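Local coordinates for protein beta-lactamase (Burkholderia cenocepacia, PDB 5E2G) that probably hydrolyses beta-lactams to substituted beta-amino acids, at residues Pro138-Asn150 and Pro287-Ile299. Residues are numbered along the deposited sequence; the frame is centred on the assembly and turned at random.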
loop_
_atom_site.group_PDB
_atom_site.type_symbol
_atom_site.label_atom_id
_atom_site.label_comp_id
_atom_site.label_asym_id
_atom_site.label_seq_id
_atom_site.Cartn_x
_atom_site.Cartn_y
_atom_site.Cartn_z
ATOM N N PRO A 138 -10.028 1.356 -23.481
ATOM C CA PRO A 138 -10.681 1.111 -22.191
ATOM C C PRO A 138 -12.021 0.408 -22.334
ATOM O O PRO A 138 -12.692 0.484 -23.361
ATOM C CB PRO A 138 -10.870 2.520 -21.625
ATOM C CG PRO A 138 -10.995 3.380 -22.836
ATOM C CD PRO A 138 -10.093 2.772 -23.876
ATOM N N ALA A 139 -12.407 -0.282 -21.262
ATOM C CA ALA A 139 -13.740 -0.863 -21.193
ATOM C C ALA A 139 -14.777 0.160 -20.753
ATOM O O ALA A 139 -15.951 0.056 -21.130
ATOM C CB ALA A 139 -13.745 -2.053 -20.235
ATOM N N TYR A 140 -14.362 1.151 -19.973
ATOM C CA TYR A 140 -15.256 2.147 -19.413
ATOM C C TYR A 140 -14.646 3.530 -19.596
ATOM O O TYR A 140 -13.434 3.676 -19.750
ATOM C CB TYR A 140 -15.509 1.887 -17.919
ATOM C CG TYR A 140 -16.193 0.579 -17.616
ATOM C CD1 TYR A 140 -17.558 0.446 -17.776
ATOM C CD2 TYR A 140 -15.476 -0.519 -17.170
ATOM C CE1 TYR A 140 -18.209 -0.742 -17.498
ATOM C CE2 TYR A 140 -16.116 -1.723 -16.891
ATOM C CZ TYR A 140 -17.486 -1.823 -17.058
ATOM O OH TYR A 140 -18.155 -2.997 -16.782
ATOM N N ALA A 141 -15.497 4.551 -19.568
ATOM C CA ALA A 141 -14.993 5.911 -19.525
ATOM C C ALA A 141 -14.150 6.106 -18.267
ATOM O O ALA A 141 -14.401 5.467 -17.239
ATOM C CB ALA A 141 -16.144 6.909 -19.542
ATOM N N PRO A 142 -13.135 6.970 -18.319
ATOM C CA PRO A 142 -12.304 7.189 -17.127
ATOM C C PRO A 142 -13.124 7.732 -15.966
ATOM O O PRO A 142 -14.025 8.554 -16.145
ATOM C CB PRO A 142 -11.261 8.205 -17.604
ATOM C CG PRO A 142 -11.232 8.080 -19.097
ATOM C CD PRO A 142 -12.621 7.691 -19.500
ATOM N N GLY A 143 -12.819 7.239 -14.768
ATOM C CA GLY A 143 -13.439 7.754 -13.565
ATOM C C GLY A 143 -14.850 7.285 -13.295
ATOM O O GLY A 143 -15.554 7.926 -12.517
ATOM N N THR A 144 -15.295 6.184 -13.907
ATOM C CA THR A 144 -16.637 5.660 -13.677
ATOM C C THR A 144 -16.666 4.257 -13.093
ATOM O O THR A 144 -17.716 3.849 -12.579
ATOM C CB THR A 144 -17.462 5.625 -14.980
ATOM O OG1 THR A 144 -16.866 4.705 -15.899
ATOM C CG2 THR A 144 -17.555 6.986 -15.621
ATOM N N HIS A 145 -15.580 3.496 -13.185
ATOM C CA HIS A 145 -15.565 2.150 -12.640
ATOM C C HIS A 145 -14.240 1.893 -11.955
ATOM O O HIS A 145 -13.184 2.272 -12.464
ATOM C CB HIS A 145 -15.811 1.103 -13.729
ATOM C CG HIS A 145 -17.210 1.113 -14.253
ATOM N ND1 HIS A 145 -17.697 2.126 -15.052
ATOM C CD2 HIS A 145 -18.238 0.253 -14.065
ATOM C CE1 HIS A 145 -18.966 1.890 -15.333
ATOM N NE2 HIS A 145 -19.315 0.754 -14.757
ATOM N N ARG A 146 -14.302 1.234 -10.806
ATOM C CA ARG A 146 -13.119 0.904 -10.028
ATOM C C ARG A 146 -12.714 -0.527 -10.344
ATOM O O ARG A 146 -13.506 -1.457 -10.161
ATOM C CB ARG A 146 -13.377 1.068 -8.534
ATOM C CG ARG A 146 -12.154 0.796 -7.671
ATOM C CD ARG A 146 -12.501 0.936 -6.203
ATOM N NE ARG A 146 -11.371 0.704 -5.312
ATOM C CZ ARG A 146 -10.912 -0.495 -4.964
ATOM N NH1 ARG A 146 -11.466 -1.599 -5.447
ATOM N NH2 ARG A 146 -9.880 -0.586 -4.134
ATOM N N LYS A 147 -11.478 -0.703 -10.795
ATOM C CA LYS A 147 -10.988 -2.007 -11.211
ATOM C C LYS A 147 -9.531 -2.110 -10.798
ATOM O O LYS A 147 -8.696 -1.343 -11.283
ATOM C CB LYS A 147 -11.152 -2.191 -12.721
ATOM C CG LYS A 147 -10.546 -3.460 -13.276
ATOM C CD LYS A 147 -11.205 -4.668 -12.691
ATOM C CE LYS A 147 -10.569 -5.917 -13.238
ATOM N NZ LYS A 147 -10.797 -6.003 -14.703
ATOM N N TYR A 148 -9.238 -3.049 -9.900
ATOM C CA TYR A 148 -7.898 -3.191 -9.349
ATOM C C TYR A 148 -6.900 -3.593 -10.429
ATOM O O TYR A 148 -7.149 -4.521 -11.199
ATOM C CB TYR A 148 -7.909 -4.224 -8.230
ATOM C CG TYR A 148 -6.890 -3.917 -7.176
ATOM C CD1 TYR A 148 -7.057 -2.823 -6.338
ATOM C CD2 TYR A 148 -5.745 -4.699 -7.030
ATOM C CE1 TYR A 148 -6.125 -2.514 -5.378
ATOM C CE2 TYR A 148 -4.803 -4.400 -6.064
ATOM C CZ TYR A 148 -5.004 -3.303 -5.240
ATOM O OH TYR A 148 -4.091 -2.983 -4.274
ATOM N N SER A 149 -5.759 -2.899 -10.475
ATOM C CA SER A 149 -4.822 -3.037 -11.590
ATOM C C SER A 149 -3.446 -2.447 -11.278
ATOM O O SER A 149 -3.340 -1.325 -10.765
ATOM C CB SER A 149 -5.407 -2.373 -12.846
ATOM O OG SER A 149 -4.419 -2.156 -13.837
ATOM N N ASN A 150 -2.382 -3.199 -11.592
ATOM C CA ASN A 150 -1.017 -2.706 -11.421
ATOM C C ASN A 150 -0.624 -1.700 -12.495
ATOM O O ASN A 150 0.321 -0.934 -12.292
ATOM C CB ASN A 150 -0.019 -3.868 -11.437
ATOM C CG ASN A 150 -0.087 -4.722 -10.188
ATOM O OD1 ASN A 150 -0.281 -4.219 -9.087
ATOM N ND2 ASN A 150 0.095 -6.023 -10.354
ATOM N N PRO A 287 -13.214 -10.480 -2.234
ATOM C CA PRO A 287 -12.693 -10.731 -3.590
ATOM C C PRO A 287 -13.402 -9.952 -4.681
ATOM O O PRO A 287 -12.754 -9.564 -5.659
ATOM C CB PRO A 287 -12.909 -12.240 -3.766
ATOM C CG PRO A 287 -12.932 -12.782 -2.373
ATOM C CD PRO A 287 -13.530 -11.728 -1.511
ATOM N N LYS A 288 -14.713 -9.717 -4.545
ATOM C CA LYS A 288 -15.443 -8.934 -5.538
ATOM C C LYS A 288 -14.808 -7.567 -5.754
ATOM O O LYS A 288 -14.778 -7.057 -6.879
ATOM C CB LYS A 288 -16.900 -8.759 -5.115
ATOM C CG LYS A 288 -17.660 -7.737 -5.975
ATOM C CD LYS A 288 -19.029 -7.370 -5.408
ATOM C CE LYS A 288 -20.046 -8.487 -5.595
ATOM N NZ LYS A 288 -19.861 -9.625 -4.654
HETATM N N MSE A 289 -14.314 -6.951 -4.686
HETATM C CA MSE A 289 -13.669 -5.656 -4.800
HETATM C C MSE A 289 -12.387 -5.792 -5.602
HETATM O O MSE A 289 -12.067 -4.954 -6.442
HETATM C CB MSE A 289 -13.377 -5.074 -3.418
HETATM C CG MSE A 289 -14.613 -4.702 -2.636
HETATM SE SE MSE A 289 -15.713 -3.449 -3.630
HETATM C CE MSE A 289 -14.365 -2.120 -4.037
ATOM N N LEU A 290 -11.672 -6.887 -5.349
ATOM C CA LEU A 290 -10.331 -7.050 -5.893
ATOM C C LEU A 290 -10.324 -7.372 -7.382
ATOM O O LEU A 290 -9.393 -6.971 -8.089
ATOM C CB LEU A 290 -9.589 -8.138 -5.122
ATOM C CG LEU A 290 -8.901 -7.674 -3.837
ATOM C CD1 LEU A 290 -9.860 -7.590 -2.649
ATOM C CD2 LEU A 290 -7.721 -8.580 -3.533
ATOM N N PHE A 291 -11.335 -8.078 -7.886
ATOM C CA PHE A 291 -11.278 -8.579 -9.250
ATOM C C PHE A 291 -12.334 -8.019 -10.187
ATOM O O PHE A 291 -12.139 -8.087 -11.405
ATOM C CB PHE A 291 -11.376 -10.111 -9.249
ATOM C CG PHE A 291 -10.302 -10.778 -8.432
ATOM C CD1 PHE A 291 -9.003 -10.871 -8.916
ATOM C CD2 PHE A 291 -10.586 -11.299 -7.176
ATOM C CE1 PHE A 291 -8.010 -11.472 -8.168
ATOM C CE2 PHE A 291 -9.594 -11.904 -6.423
ATOM C CZ PHE A 291 -8.305 -11.990 -6.920
ATOM N N ASP A 292 -13.432 -7.475 -9.673
ATOM C CA ASP A 292 -14.514 -7.000 -10.518
ATOM C C ASP A 292 -14.352 -5.515 -10.826
ATOM O O ASP A 292 -13.574 -4.803 -10.192
ATOM C CB ASP A 292 -15.867 -7.255 -9.854
ATOM C CG ASP A 292 -16.129 -8.731 -9.598
ATOM O OD1 ASP A 292 -15.288 -9.577 -9.977
ATOM O OD2 ASP A 292 -17.187 -9.051 -9.020
ATOM N N ALA A 293 -15.108 -5.056 -11.823
ATOM C CA ALA A 293 -15.147 -3.653 -12.232
ATOM C C ALA A 293 -16.364 -3.004 -11.579
ATOM O O ALA A 293 -17.445 -2.920 -12.164
ATOM C CB ALA A 293 -15.195 -3.532 -13.750
ATOM N N VAL A 294 -16.175 -2.529 -10.358
ATOM C CA VAL A 294 -17.280 -2.004 -9.554
ATOM C C VAL A 294 -17.626 -0.602 -10.046
ATOM O O VAL A 294 -16.714 0.213 -10.258
ATOM C CB VAL A 294 -16.891 -1.987 -8.077
ATOM C CG1 VAL A 294 -18.062 -1.534 -7.218
ATOM C CG2 VAL A 294 -16.403 -3.358 -7.641
ATOM N N PRO A 295 -18.899 -0.283 -10.258
ATOM C CA PRO A 295 -19.263 1.108 -10.546
ATOM C C PRO A 295 -18.838 2.014 -9.402
ATOM O O PRO A 295 -19.022 1.691 -8.228
ATOM C CB PRO A 295 -20.783 1.051 -10.703
ATOM C CG PRO A 295 -21.038 -0.344 -11.164
ATOM C CD PRO A 295 -20.039 -1.197 -10.433
ATOM N N ALA A 296 -18.247 3.147 -9.755
ATOM C CA ALA A 296 -17.648 4.054 -8.789
ATOM C C ALA A 296 -18.250 5.433 -8.977
ATOM O O ALA A 296 -18.151 6.009 -10.063
ATOM C CB ALA A 296 -16.131 4.108 -8.968
ATOM N N SER A 297 -18.866 5.971 -7.935
ATOM C CA SER A 297 -19.478 7.289 -8.031
ATOM C C SER A 297 -18.541 8.329 -7.438
ATOM O O SER A 297 -18.059 8.173 -6.314
ATOM C CB SER A 297 -20.844 7.325 -7.348
ATOM O OG SER A 297 -20.812 6.675 -6.101
ATOM N N ALA A 298 -18.269 9.375 -8.207
ATOM C CA ALA A 298 -17.380 10.429 -7.750
ATOM C C ALA A 298 -18.012 11.194 -6.595
ATOM O O ALA A 298 -19.214 11.469 -6.590
ATOM C CB ALA A 298 -17.054 11.380 -8.900
ATOM N N ILE A 299 -17.194 11.511 -5.598
ATOM C CA ILE A 299 -17.606 12.351 -4.479
ATOM C C ILE A 299 -17.253 13.788 -4.835
ATOM O O ILE A 299 -16.095 14.091 -5.151
ATOM C CB ILE A 299 -16.927 11.905 -3.173
ATOM C CG1 ILE A 299 -17.183 10.418 -2.932
ATOM C CG2 ILE A 299 -17.419 12.721 -2.003
ATOM C CD1 ILE A 299 -16.530 9.894 -1.722
HETATM O O HOH W 1 -19.679 -3.950 -13.784
HETATM O O HOH W 2 -18.904 8.286 -11.846
HETATM O O HOH W 3 -13.238 -2.434 -7.408
#
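Arg146 and Val294 form the hydrogen-bonded antiparallel pair that joins the short strand 145-146 to strand 294-303, at the outer edge of the large antiparallel sheet of this class-C beta-lactamase fold. Arg146 N hydrogen-bonds Val294 O at 2.7 Å, and Val294 N hydrogen-bonds Arg146 O in return. The arginine runs extended from CG to NE, with CG anti to the backbone N (chi1 -177°), and crosses the selenomethionine Met289 at about a right angle, the methyl CE lying 3.3 Å from NH1. NE hydrogen-bonds Gln265 and NH2 makes a salt bridge to Glu270, so that, with a water on NH1, all three guanidinium nitrogens have a partner. On the sheet face opposite Arg146, the His145 ring lies with CG over the centre of the Tyr140 ring, 3.5 Å above its plane, and sets CD2 against Pro295 CA at 3.8 Å; Tyr140 CE2 in turn meets the methyl of Ala293. Farther along, Tyr148, consistent with the active-site tyrosine of class-C beta-lactamases, has its OH hydrogen-bonded to Lys313 and its CB in van der Waals contact with Leu290 O (3.1 Å). The water in the guanidinium plane accepts from Arg146 NH1 and donates to both Arg146 O and Met289 O.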